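Local atomic coordinates of immunity 23 family protein (Burkholderia dolosa AU0158, PDB entry 5FFP), a protein that probably acts as the immunity protein (antitoxin) of a contact-dependent growth inhibition system, protecting the cell from the cognate CdiA toxin. Residues A[76-79]-A[80-84]. Numbering follows the deposited sequence.
Sequences YREL and CNRAF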
loop_
_atom_site.group_PDB
_atom_site.type_symbol
_atom_site.label_atom_id
_atom_site.label_comp_id
_atom_site.label_asym_id
_atom_site.label_seq_id
_atom_site.Cartn_x
_atom_site.Cartn_y
_atom_site.Cartn_z
ATOM N N TYR A 76 7.140 -14.447 7.458
ATOM C CA TYR A 76 6.238 -14.390 6.307
ATOM C C TYR A 76 4.917 -13.677 6.617
ATOM O O TYR A 76 4.387 -12.969 5.771
ATOM C CB TYR A 76 5.950 -15.799 5.802
ATOM C CG TYR A 76 5.053 -15.862 4.581
ATOM C CD1 TYR A 76 5.533 -15.519 3.328
ATOM C CD2 TYR A 76 3.736 -16.281 4.687
ATOM C CE1 TYR A 76 4.720 -15.587 2.208
ATOM C CE2 TYR A 76 2.914 -16.349 3.581
ATOM C CZ TYR A 76 3.406 -15.994 2.346
ATOM O OH TYR A 76 2.596 -16.068 1.235
ATOM N N ARG A 77 4.398 -13.872 7.824
ATOM C CA ARG A 77 3.177 -13.199 8.262
ATOM C C ARG A 77 3.418 -11.715 8.436
ATOM O O ARG A 77 2.600 -10.904 8.042
ATOM C CB ARG A 77 2.686 -13.778 9.586
ATOM C CG ARG A 77 1.338 -13.231 10.030
ATOM C CD ARG A 77 0.662 -14.145 11.048
ATOM N NE ARG A 77 1.484 -14.328 12.248
ATOM C CZ ARG A 77 2.137 -15.443 12.592
ATOM N NH1 ARG A 77 2.086 -16.536 11.833
ATOM N NH2 ARG A 77 2.849 -15.464 13.714
ATOM N N GLU A 78 4.543 -11.365 9.044
ATOM C CA GLU A 78 4.908 -9.967 9.232
ATOM C C GLU A 78 5.174 -9.267 7.882
ATOM O O GLU A 78 4.886 -8.086 7.718
ATOM C CB GLU A 78 6.124 -9.872 10.169
ATOM C CG GLU A 78 6.756 -8.490 10.340
ATOM C CD GLU A 78 5.756 -7.392 10.666
ATOM O OE1 GLU A 78 4.781 -7.656 11.408
ATOM O OE2 GLU A 78 5.944 -6.250 10.169
ATOM N N LEU A 79 5.725 -9.991 6.918
ATOM C CA LEU A 79 6.072 -9.391 5.631
ATOM C C LEU A 79 4.830 -9.171 4.774
ATOM O O LEU A 79 4.733 -8.189 4.028
ATOM C CB LEU A 79 7.075 -10.280 4.911
ATOM C CG LEU A 79 8.487 -10.170 5.492
ATOM C CD1 LEU A 79 9.295 -11.421 5.170
ATOM C CD2 LEU A 79 9.173 -8.920 4.961
ATOM N N CYS A 80 3.898 -10.121 4.888
ATOM C CA CYS A 80 2.574 -10.026 4.290
ATOM C C CYS A 80 1.725 -8.948 4.987
ATOM O O CYS A 80 0.859 -8.345 4.365
ATOM C CB CYS A 80 1.880 -11.391 4.350
ATOM S SG CYS A 80 2.672 -12.658 3.325
ATOM N N ASN A 81 1.959 -8.726 6.279
ATOM C CA ASN A 81 1.379 -7.582 6.977
ATOM C C ASN A 81 1.842 -6.261 6.406
ATOM O O ASN A 81 1.044 -5.358 6.235
ATOM C CB ASN A 81 1.722 -7.594 8.462
ATOM C CG ASN A 81 0.572 -8.048 9.315
ATOM O OD1 ASN A 81 -0.054 -7.242 10.009
ATOM N ND2 ASN A 81 0.258 -9.337 9.246
ATOM N N ARG A 82 3.136 -6.147 6.131
ATOM C CA ARG A 82 3.697 -4.900 5.627
ATOM C C ARG A 82 3.225 -4.602 4.222
ATOM O O ARG A 82 2.978 -3.443 3.880
ATOM C CB ARG A 82 5.219 -4.946 5.645
ATOM C CG ARG A 82 5.812 -4.826 7.033
ATOM C CD ARG A 82 7.339 -4.811 7.004
ATOM N NE ARG A 82 7.891 -5.083 8.334
ATOM C CZ ARG A 82 9.179 -5.075 8.653
ATOM N NH1 ARG A 82 10.102 -4.794 7.742
ATOM N NH2 ARG A 82 9.540 -5.353 9.893
ATOM N N ALA A 83 3.111 -5.658 3.423
ATOM C CA ALA A 83 2.757 -5.557 2.032
ATOM C C ALA A 83 1.276 -5.280 1.843
ATOM O O ALA A 83 0.879 -4.605 0.888
ATOM C CB ALA A 83 3.131 -6.849 1.331
ATOM N N PHE A 84 0.463 -5.836 2.733
ATOM C CA PHE A 84 -0.987 -5.739 2.632
ATOM C C PHE A 84 -1.584 -5.324 3.967
ATOM O O PHE A 84 -2.299 -6.100 4.620
ATOM C CB PHE A 84 -1.562 -7.070 2.172
ATOM C CG PHE A 84 -0.989 -7.537 0.881
ATOM C CD1 PHE A 84 -1.487 -7.062 -0.323
ATOM C CD2 PHE A 84 0.081 -8.418 0.870
ATOM C CE1 PHE A 84 -0.940 -7.482 -1.518
ATOM C CE2 PHE A 84 0.629 -8.848 -0.319
ATOM C CZ PHE A 84 0.120 -8.381 -1.516
#
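Tyr76 offers one face of its ring to the sulfur of Cys80, one helical turn on: SG sits 3.6 Å from the ring centroid and 14° off the normal, so the thiol lies over the middle of the ring. CG of Tyr76 is anti to the backbone N (chi1 -178°) and thus beside the carbonyl carbon, which swings the ring toward the next turn and this polarisable sulfur. A tyrosine suits this buried place because its hydroxyl has a partner, hydrogen-bonding to the carbonyl oxygen of Lys128, while the ring packs on Tyr111 and Phe113 of strand 110-117.

At Arg77 the carbonyl oxygen accepts two bonds from Asn81, one from its backbone N at 2.9 Å and one from its amide ND2 at 3.1 Å, which arrive from opposite faces of the carbonyl plane. Arginine suits this exposed side through its long charged chain, asparagine because its short amide can fold back onto the backbone.

These i to i+4 pairs belong to the last turns of helix 72-83, an amphipathic helix whose buried side here packs on strand 110-117 of the three-stranded antiparallel sheet; Phe84 is the first residue to leave helical geometry.

Glu78 and Arg82, opposite charges one turn apart on a partly exposed flank, form a classic i, i+4 salt bridge. The glutamate chain bends at chi2 and the arginine extends from CG to NE, so that NE of Arg82 lies 2.9 Å from OE2 of Glu78, which accepts through its anti lone pair in a nearly straight bond (161°).

Leu79, buried and branched, packs on Phe113 and on Leu67 of helix 65-69, while its carbonyl oxygen receives the backbone N of Ala83, whose small methyl fits against Phe96.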